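Local coordinates for extracellular solute-binding protein family 5 (Brucella melitensis, PDB 4ONY) that probably binds peptides or related solutes in the periplasm and hands them to an ABC transporter for uptake, at residues N59-K64 with S188-P193; G72-G77 with P149-R154; R325-A330 with A417-K422. One frame throughout, in Å; residues are numbered along the deposited sequence.

Contact 1: residues N59-K64 with S188-P193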
loop_
_atom_site.group_PDB
_atom_site.type_symbol
_atom_site.label_atom_id
_atom_site.label_comp_id
_atom_site.label_asym_id
_atom_site.label_seq_id
_atom_site.Cartn_x
_atom_site.Cartn_y
_atom_site.Cartn_z
ATOM N N ASN A 59 -14.302 10.109 -14.726
ATOM C CA ASN A 59 -13.321 9.482 -15.600
ATOM C C ASN A 59 -12.014 9.313 -14.874
ATOM O O ASN A 59 -11.266 10.268 -14.695
ATOM C CB ASN A 59 -13.120 10.272 -16.862
ATOM C CG ASN A 59 -12.228 9.546 -17.859
ATOM O OD1 ASN A 59 -11.457 8.670 -17.498
ATOM N ND2 ASN A 59 -12.353 9.895 -19.128
ATOM N N PRO A 60 -11.728 8.089 -14.436
ATOM C CA PRO A 60 -10.544 7.875 -13.623
ATOM C C PRO A 60 -9.274 7.758 -14.444
ATOM O O PRO A 60 -8.221 7.529 -13.857
ATOM C CB PRO A 60 -10.834 6.532 -12.911
ATOM C CG PRO A 60 -11.793 5.847 -13.749
ATOM C CD PRO A 60 -12.589 6.895 -14.512
ATOM N N PHE A 61 -9.322 7.931 -15.764
ATOM C CA PHE A 61 -8.164 7.610 -16.596
ATOM C C PHE A 61 -7.451 8.796 -17.250
ATOM O O PHE A 61 -6.537 8.591 -18.063
ATOM C CB PHE A 61 -8.617 6.634 -17.690
ATOM C CG PHE A 61 -9.361 5.444 -17.151
ATOM C CD1 PHE A 61 -8.724 4.544 -16.303
ATOM C CD2 PHE A 61 -10.691 5.224 -17.498
ATOM C CE1 PHE A 61 -9.411 3.422 -15.822
ATOM C CE2 PHE A 61 -11.390 4.135 -17.000
ATOM C CZ PHE A 61 -10.752 3.237 -16.156
ATOM N N VAL A 62 -7.835 10.025 -16.879
ATOM C CA VAL A 62 -7.371 11.257 -17.563
ATOM C C VAL A 62 -6.928 12.315 -16.573
ATOM O O VAL A 62 -7.304 12.262 -15.383
ATOM C CB VAL A 62 -8.499 11.840 -18.475
ATOM C CG1 VAL A 62 -8.964 10.802 -19.489
ATOM C CG2 VAL A 62 -9.686 12.302 -17.647
ATOM N N LEU A 63 -6.140 13.284 -17.049
ATOM C CA LEU A 63 -5.604 14.326 -16.167
ATOM C C LEU A 63 -6.691 15.175 -15.555
ATOM O O LEU A 63 -6.668 15.399 -14.368
ATOM C CB LEU A 63 -4.612 15.247 -16.900
ATOM C CG LEU A 63 -3.207 14.642 -17.084
ATOM C CD1 LEU A 63 -2.416 15.532 -18.052
ATOM C CD2 LEU A 63 -2.475 14.502 -15.764
ATOM N N LYS A 64 -7.662 15.622 -16.355
ATOM C CA LYS A 64 -8.670 16.557 -15.842
ATOM C C LYS A 64 -9.498 15.928 -14.719
ATOM O O LYS A 64 -10.057 14.840 -14.909
ATOM C CB LYS A 64 -9.607 17.061 -16.975
ATOM C CG LYS A 64 -10.668 18.077 -16.544
ATOM C CD LYS A 64 -10.005 19.297 -15.976
ATOM C CE LYS A 64 -10.927 20.415 -15.516
ATOM N NZ LYS A 64 -12.124 20.571 -16.375
ATOM N N SER A 188 -3.642 -4.066 -14.416
ATOM C CA SER A 188 -3.588 -2.630 -14.119
ATOM C C SER A 188 -3.922 -1.772 -15.325
ATOM O O SER A 188 -3.399 -0.666 -15.478
ATOM C CB SER A 188 -2.210 -2.204 -13.557
ATOM O OG SER A 188 -1.848 -3.059 -12.477
ATOM N N MET A 189 -4.793 -2.284 -16.177
ATOM C CA MET A 189 -5.366 -1.495 -17.240
ATOM C C MET A 189 -6.834 -1.890 -17.363
ATOM O O MET A 189 -7.169 -3.055 -17.248
ATOM C CB MET A 189 -4.673 -1.762 -18.584
ATOM C CG MET A 189 -3.298 -1.129 -18.740
ATOM S SD MET A 189 -3.415 0.681 -18.741
ATOM C CE MET A 189 -3.421 0.994 -20.497
ATOM N N PRO A 190 -7.699 -0.927 -17.624
ATOM C CA PRO A 190 -9.086 -1.271 -17.915
ATOM C C PRO A 190 -9.281 -1.812 -19.305
ATOM O O PRO A 190 -8.322 -1.853 -20.106
ATOM C CB PRO A 190 -9.775 0.074 -17.783
ATOM C CG PRO A 190 -8.754 1.022 -18.347
ATOM C CD PRO A 190 -7.450 0.510 -17.790
ATOM N N VAL A 191 -10.510 -2.262 -19.580
ATOM C CA VAL A 191 -10.997 -2.343 -20.922
ATOM C C VAL A 191 -12.162 -1.355 -21.023
ATOM O O VAL A 191 -13.086 -1.378 -20.206
ATOM C CB VAL A 191 -11.411 -3.789 -21.319
ATOM C CG1 VAL A 191 -11.826 -3.835 -22.782
ATOM C CG2 VAL A 191 -10.263 -4.742 -21.099
ATOM N N LEU A 192 -12.095 -0.517 -22.061
ATOM C CA LEU A 192 -13.028 0.563 -22.362
ATOM C C LEU A 192 -13.906 0.238 -23.586
ATOM O O LEU A 192 -13.462 -0.444 -24.513
ATOM C CB LEU A 192 -12.262 1.848 -22.694
ATOM C CG LEU A 192 -11.287 2.328 -21.626
ATOM C CD1 LEU A 192 -10.614 3.635 -22.001
ATOM C CD2 LEU A 192 -11.983 2.505 -20.264
ATOM N N PRO A 193 -15.151 0.725 -23.598
ATOM C CA PRO A 193 -16.097 0.462 -24.692
ATOM C C PRO A 193 -15.986 1.428 -25.875
ATOM O O PRO A 193 -16.442 2.580 -25.770
ATOM C CB PRO A 193 -17.455 0.641 -24.022
ATOM C CG PRO A 193 -17.210 1.624 -22.935
ATOM C CD PRO A 193 -15.798 1.401 -22.473
#
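Pro190 and Leu192 meet the ring of Phe61, the one residue of 59-64 that reaches across to 188-193. Ser188 is where the chain leaves the helical path, and Met189 packs on Tyr140 and Leu143 of helix 133-146. Pro190 comes next and sets its CG over one face of Phe61. This CG lies 3.9 Å from the Phe61 ring centroid and 28° off the ring normal, a CH-pi contact. The closest pair is Pro190 CG with Phe61 CE1 at 3.5 Å. Pro60 CG covers the opposite face, so the ring lies between two prolines. Leu192 CD2 touches Phe61 CE2 at 3.7 Å, approaching obliquely. Phe61 carries its CG anti to the carbonyl carbon (chi1 -51°), which sends the ring across to the second loop. Its base is pinned by an Asx turn, with Phe61 N bonded to Asn59 OD1 at 2.8 Å. The contact is apolar and buried, with no hydrogen bond across it. Two loops are joined here, one between strands 46-52 and 88-90, the other between helix 181-187 and strand 216-222. Helix 133-146 packs beside both: Leu143 touches Phe61 and Pro190, and Thr139 OG1 bonds Leu192 N.

Contact 2: residues G72-G77 with P149-R154; sequences GLYNDG and PPYNSR
Tyr74 and Tyr151 bridge two loops whose nearest CA atoms, those of Asn75 and Tyr151, stay 12.0 Å apart. Long aromatic side chains therefore span the distance. The first loop runs between strands 46-52 and 88-90, the second between helix 133-146 and strand 158-165. The second loop makes a type I beta turn from Pro150 to Ser153, entered through a cis peptide bond before Pro150. The two tyrosine rings meet obliquely, with centroids 6.0 Å apart and planes at 72°. Tyr151 brings its hydroxyl to the edge of the Tyr74 ring, in its plane, with OH 3.4 Å from Tyr74 CE2. Carbon follows: Tyr151 CE1 lies 3.9 Å from the same Tyr74 CE2. Tyr74 extends its ring with CG anti to the backbone N (chi1 -180°). Asn75 adds only a loose approach, its ND2 4.4 Å from Tyr151 OH. Both tyrosine rings also meet Phe61 edge-to-face, which makes an aromatic cluster between the loops. On the first loop, Asp76 forms a salt bridge with Arg71, and its OD1 accepts from the backbone N of Glu78 and Phe79. The turn on the second loop is held at one oxygen. Pro150 O accepts from Ser153 N at 2.9 Å and from Ser153 OG at 2.8 Å, the hydroxyl lying in the carbonyl plane on a lone pair.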
loop_
_atom_site.group_PDB
_atom_site.type_symbol
_atom_site.label_atom_id
_atom_site.label_comp_id
_atom_site.label_asym_id
_atom_site.label_seq_id
_atom_site.Cartn_x
_atom_site.Cartn_y
_atom_site.Cartn_z
ATOM N N GLY A 72 -15.001 4.201 -6.568
ATOM C CA GLY A 72 -15.741 2.985 -6.890
ATOM C C GLY A 72 -15.678 2.593 -8.374
ATOM O O GLY A 72 -16.077 1.482 -8.724
ATOM N N LEU A 73 -15.167 3.451 -9.233
ATOM C CA LEU A 73 -15.214 3.188 -10.659
ATOM C C LEU A 73 -14.144 2.191 -11.084
ATOM O O LEU A 73 -14.421 1.259 -11.850
ATOM C CB LEU A 73 -15.085 4.489 -11.461
ATOM C CG LEU A 73 -16.196 5.497 -11.226
ATOM C CD1 LEU A 73 -15.771 6.871 -11.739
ATOM C CD2 LEU A 73 -17.467 5.060 -11.948
ATOM N N TYR A 74 -12.930 2.420 -10.607
ATOM C CA TYR A 74 -11.761 1.688 -11.024
ATOM C C TYR A 74 -10.645 1.894 -9.973
ATOM O O TYR A 74 -10.489 2.974 -9.428
ATOM C CB TYR A 74 -11.267 2.183 -12.386
ATOM C CG TYR A 74 -10.049 1.438 -12.873
ATOM C CD1 TYR A 74 -10.177 0.168 -13.414
ATOM C CD2 TYR A 74 -8.781 1.975 -12.755
ATOM C CE1 TYR A 74 -9.072 -0.532 -13.878
ATOM C CE2 TYR A 74 -7.658 1.281 -13.177
ATOM C CZ TYR A 74 -7.820 0.017 -13.730
ATOM O OH TYR A 74 -6.748 -0.682 -14.169
ATOM N N ASN A 75 -9.898 0.860 -9.682
ATOM C CA ASN A 75 -8.757 0.949 -8.738
ATOM C C ASN A 75 -9.104 1.483 -7.355
ATOM O O ASN A 75 -8.404 2.326 -6.793
ATOM C CB ASN A 75 -7.657 1.840 -9.340
ATOM C CG ASN A 75 -6.346 1.717 -8.570
ATOM O OD1 ASN A 75 -6.128 0.726 -7.880
ATOM N ND2 ASN A 75 -5.492 2.735 -8.652
ATOM N N ASP A 76 -10.224 1.055 -6.822
ATOM C CA ASP A 76 -10.656 1.593 -5.574
ATOM C C ASP A 76 -10.115 0.680 -4.440
ATOM O O ASP A 76 -10.272 -0.525 -4.496
ATOM C CB ASP A 76 -12.160 1.673 -5.539
ATOM C CG ASP A 76 -12.654 2.415 -4.318
ATOM O OD1 ASP A 76 -12.654 1.816 -3.209
ATOM O OD2 ASP A 76 -13.062 3.589 -4.472
ATOM N N GLY A 77 -9.499 1.299 -3.431
ATOM C CA GLY A 77 -8.903 0.596 -2.287
ATOM C C GLY A 77 -9.848 -0.279 -1.481
ATOM O O GLY A 77 -9.468 -1.337 -1.027
ATOM N N PRO A 149 -0.736 9.448 -16.921
ATOM C CA PRO A 149 0.108 8.433 -16.284
ATOM C C PRO A 149 -0.657 7.730 -15.164
ATOM O O PRO A 149 -1.351 8.387 -14.419
ATOM C CB PRO A 149 1.290 9.260 -15.686
ATOM C CG PRO A 149 1.358 10.473 -16.578
ATOM C CD PRO A 149 -0.094 10.787 -16.885
ATOM N N PRO A 150 -0.488 6.403 -15.015
ATOM C CA PRO A 150 0.410 5.552 -15.768
ATOM C C PRO A 150 -0.242 4.968 -17.001
ATOM O O PRO A 150 0.436 4.297 -17.789
ATOM C CB PRO A 150 0.718 4.414 -14.770
ATOM C CG PRO A 150 -0.519 4.320 -13.908
ATOM C CD PRO A 150 -1.079 5.717 -13.853
ATOM N N TYR A 151 -1.537 5.208 -17.171
ATOM C CA TYR A 151 -2.293 4.555 -18.203
ATOM C C TYR A 151 -1.772 4.879 -19.614
ATOM O O TYR A 151 -1.930 4.056 -20.534
ATOM C CB TYR A 151 -3.815 4.885 -18.101
ATOM C CG TYR A 151 -4.331 4.653 -16.743
ATOM C CD1 TYR A 151 -4.304 3.376 -16.181
ATOM C CD2 TYR A 151 -4.800 5.695 -15.973
ATOM C CE1 TYR A 151 -4.700 3.167 -14.863
ATOM C CE2 TYR A 151 -5.239 5.490 -14.698
ATOM C CZ TYR A 151 -5.171 4.235 -14.135
ATOM O OH TYR A 151 -5.629 4.023 -12.843
ATOM N N ASN A 152 -1.126 6.026 -19.791
ATOM C CA ASN A 152 -0.599 6.392 -21.108
ATOM C C ASN A 152 0.831 5.900 -21.330
ATOM O O ASN A 152 1.407 6.155 -22.381
ATOM C CB ASN A 152 -0.652 7.898 -21.352
ATOM C CG ASN A 152 0.340 8.668 -20.495
ATOM O OD1 ASN A 152 0.880 8.157 -19.507
ATOM N ND2 ASN A 152 0.554 9.908 -20.851
ATOM N N SER A 153 1.405 5.201 -20.364
ATOM C CA SER A 153 2.798 4.797 -20.512
ATOM C C SER A 153 2.977 3.339 -20.962
ATOM O O SER A 153 4.072 2.935 -21.218
ATOM C CB SER A 153 3.553 5.054 -19.197
ATOM O OG SER A 153 3.166 4.098 -18.219
ATOM N N ARG A 154 1.903 2.558 -21.099
ATOM C CA ARG A 154 2.051 1.108 -21.346
ATOM C C ARG A 154 2.643 0.811 -22.731
ATOM O O ARG A 154 3.522 -0.067 -22.859
ATOM C CB ARG A 154 0.713 0.393 -21.227
ATOM C CG ARG A 154 0.316 -0.065 -19.827
ATOM C CD ARG A 154 0.565 0.944 -18.757
ATOM N NE ARG A 154 -0.291 0.769 -17.577
ATOM C CZ ARG A 154 0.169 0.719 -16.336
ATOM N NH1 ARG A 154 1.464 0.818 -16.082
ATOM N NH2 ARG A 154 -0.681 0.588 -15.339
#

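Contact 3: residues R325-A330 with A417-K422; sequences RRVRQA and AGFQFK
Val327 CG2 touches both Phe419 and Ala417. It meets Phe419 CE1 at 3.6 Å, approaching the ring obliquely, and the two side chains cross at about a right angle. The same methyl lies 4.0 Å from Ala417 CB. Val327 holds CG2 anti to the carbonyl carbon, with CG1 anti to the backbone N (chi1 171°), and this turns CG2 to the second segment. Ala417 is shared with Arg326. The arginine chain bends at chi3 (-61°) and lays one face of its guanidinium over the alanine, with Ala417 CA 3.9 Å above the plane and over its centre. Arg326 NE also comes to 4.0 Å from Ala417 CB. No hydrogen bond crosses the contact.

The next shell fixes these groups. Arg326 NH2 forms a salt bridge with Asp324, just before the segment, so the charged end is paired while its flat face covers the alanine. The backbone of 325-330 is helical, with Ala330 N bonded to Arg326 O at 3.0 Å. On the other side a Schellman motif ends helix 404-416. Gly418, with positive phi, is its C-prime residue, and Phe419 N bonds to Leu414 O. This reversal brings Phe419 back to Val327. Phe419 also meets Phe434 edge-to-face and rests on Leu414.

The contact thus packs the start of helix 325-333 against the turn that follows helix 404-416. Ala330 on Leu414 and Gln329 on Leu413 continue the packing onto that helix. Strand 420-422 then leaves the junction and pairs antiparallel with strand 425-427.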
loop_
_atom_site.group_PDB
_atom_site.type_symbol
_atom_site.label_atom_id
_atom_site.label_comp_id
_atom_site.label_asym_id
_atom_site.label_seq_id
_atom_site.Cartn_x
_atom_site.Cartn_y
_atom_site.Cartn_z
ATOM N N ARG A 325 26.805 5.968 10.696
ATOM C CA ARG A 325 25.756 5.061 11.096
ATOM C C ARG A 325 25.764 4.671 12.559
ATOM O O ARG A 325 24.721 4.243 13.085
ATOM C CB ARG A 325 25.781 3.769 10.273
ATOM C CG ARG A 325 26.906 2.810 10.623
ATOM C CD ARG A 325 26.779 1.537 9.741
ATOM N NE ARG A 325 27.740 0.495 10.135
ATOM C CZ ARG A 325 27.876 -0.653 9.452
ATOM N NH1 ARG A 325 27.168 -0.829 8.344
ATOM N NH2 ARG A 325 28.705 -1.577 9.852
ATOM N N ARG A 326 26.926 4.744 13.204
ATOM C CA ARG A 326 27.004 4.469 14.628
ATOM C C ARG A 326 26.249 5.534 15.438
ATOM O O ARG A 326 25.654 5.231 16.487
ATOM C CB ARG A 326 28.474 4.429 15.109
ATOM C CG ARG A 326 29.284 3.315 14.468
ATOM C CD ARG A 326 30.768 3.424 14.746
ATOM N NE ARG A 326 31.263 4.668 14.209
ATOM C CZ ARG A 326 32.524 5.069 14.260
ATOM N NH1 ARG A 326 33.465 4.287 14.818
ATOM N NH2 ARG A 326 32.860 6.246 13.757
ATOM N N VAL A 327 26.316 6.788 14.980
ATOM C CA VAL A 327 25.561 7.871 15.619
ATOM C C VAL A 327 24.042 7.650 15.429
ATOM O O VAL A 327 23.243 7.787 16.377
ATOM C CB VAL A 327 26.004 9.228 15.058
ATOM C CG1 VAL A 327 25.105 10.355 15.536
ATOM C CG2 VAL A 327 27.461 9.523 15.399
ATOM N N ARG A 328 23.640 7.323 14.206
ATOM C CA ARG A 328 22.227 7.016 13.933
ATOM C C ARG A 328 21.752 5.846 14.800
ATOM O O ARG A 328 20.679 5.911 15.393
ATOM C CB ARG A 328 21.994 6.721 12.435
ATOM C CG ARG A 328 22.365 7.928 11.572
ATOM C CD ARG A 328 21.861 7.803 10.177
ATOM N NE ARG A 328 22.373 6.593 9.507
ATOM C CZ ARG A 328 23.441 6.487 8.743
ATOM N NH1 ARG A 328 24.257 7.485 8.568
ATOM N NH2 ARG A 328 23.690 5.326 8.145
ATOM N N GLN A 329 22.571 4.813 14.912
ATOM C CA GLN A 329 22.227 3.656 15.739
ATOM C C GLN A 329 21.992 4.058 17.204
ATOM O O GLN A 329 20.992 3.679 17.796
ATOM C CB GLN A 329 23.338 2.618 15.656
ATOM C CG GLN A 329 23.091 1.240 16.263
ATOM C CD GLN A 329 24.400 0.420 16.291
ATOM O OE1 GLN A 329 25.497 0.880 15.860
ATOM N NE2 GLN A 329 24.309 -0.736 16.796
ATOM N N ALA A 330 22.922 4.829 17.782
ATOM C CA ALA A 330 22.764 5.348 19.151
ATOM C C ALA A 330 21.466 6.141 19.322
ATOM O O ALA A 330 20.717 5.932 20.298
ATOM C CB ALA A 330 23.933 6.261 19.516
ATOM N N ALA A 417 32.051 6.541 18.598
ATOM C CA ALA A 417 32.012 7.389 17.406
ATOM C C ALA A 417 32.608 8.773 17.550
ATOM O O ALA A 417 32.493 9.570 16.649
ATOM C CB ALA A 417 30.602 7.533 16.945
ATOM N N GLY A 418 33.263 9.056 18.658
ATOM C CA GLY A 418 34.072 10.259 18.805
ATOM C C GLY A 418 33.416 11.365 19.636
ATOM O O GLY A 418 33.980 12.432 19.753
ATOM N N PHE A 419 32.204 11.130 20.177
ATOM C CA PHE A 419 31.545 12.107 21.019
ATOM C C PHE A 419 32.262 12.220 22.367
ATOM O O PHE A 419 32.908 11.263 22.806
ATOM C CB PHE A 419 30.077 11.741 21.249
ATOM C CG PHE A 419 29.161 12.148 20.115
ATOM C CD1 PHE A 419 29.353 11.649 18.841
ATOM C CD2 PHE A 419 28.137 13.033 20.325
ATOM C CE1 PHE A 419 28.509 12.017 17.790
ATOM C CE2 PHE A 419 27.306 13.426 19.294
ATOM C CZ PHE A 419 27.508 12.932 18.013
ATOM N N GLN A 420 32.141 13.396 22.994
ATOM C CA GLN A 420 32.430 13.601 24.417
ATOM C C GLN A 420 31.173 14.091 25.122
ATOM O O GLN A 420 30.225 14.600 24.524
ATOM C CB GLN A 420 33.497 14.665 24.611
ATOM C CG GLN A 420 34.712 14.544 23.737
ATOM C CD GLN A 420 35.660 13.474 24.155
ATOM O OE1 GLN A 420 35.533 12.865 25.224
ATOM N NE2 GLN A 420 36.635 13.213 23.287
ATOM N N PHE A 421 31.184 13.967 26.427
ATOM C CA PHE A 421 30.101 14.428 27.271
ATOM C C PHE A 421 30.740 15.314 28.327
ATOM O O PHE A 421 31.599 14.860 29.054
ATOM C CB PHE A 421 29.384 13.232 27.816
ATOM C CG PHE A 421 28.677 12.461 26.735
ATOM C CD1 PHE A 421 27.407 12.814 26.331
ATOM C CD2 PHE A 421 29.337 11.421 26.079
ATOM C CE1 PHE A 421 26.773 12.094 25.300
ATOM C CE2 PHE A 421 28.722 10.715 25.064
ATOM C CZ PHE A 421 27.435 11.052 24.661
ATOM N N LYS A 422 30.400 16.586 28.313
ATOM C CA LYS A 422 31.094 17.602 29.097
ATOM C C LYS A 422 29.933 18.487 29.489
ATOM O O LYS A 422 29.158 18.934 28.621
ATOM C CB LYS A 422 32.161 18.339 28.238
#

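In the fold
From the N terminus, the loop after strand 46-52 supplies the first segments of both contact 1 and contact 2. Contact 2 closes first, when 149-154 follows helix 133-146. Contact 1 closes later, beyond helix 181-187, so its longer loop encloses that of contact 2. Their centres are 6 Å apart and they touch: Arg154 NH2 lies 3.0 Å from Ser188 O, probably a hydrogen bond. Together they tie the early loop to the ends of two helices. Contact 3 follows in series and joins helix 325-333 to the turn after helix 404-416. It lies on the opposite side of the chain's centre, its centre about 53 Å from that of contact 1.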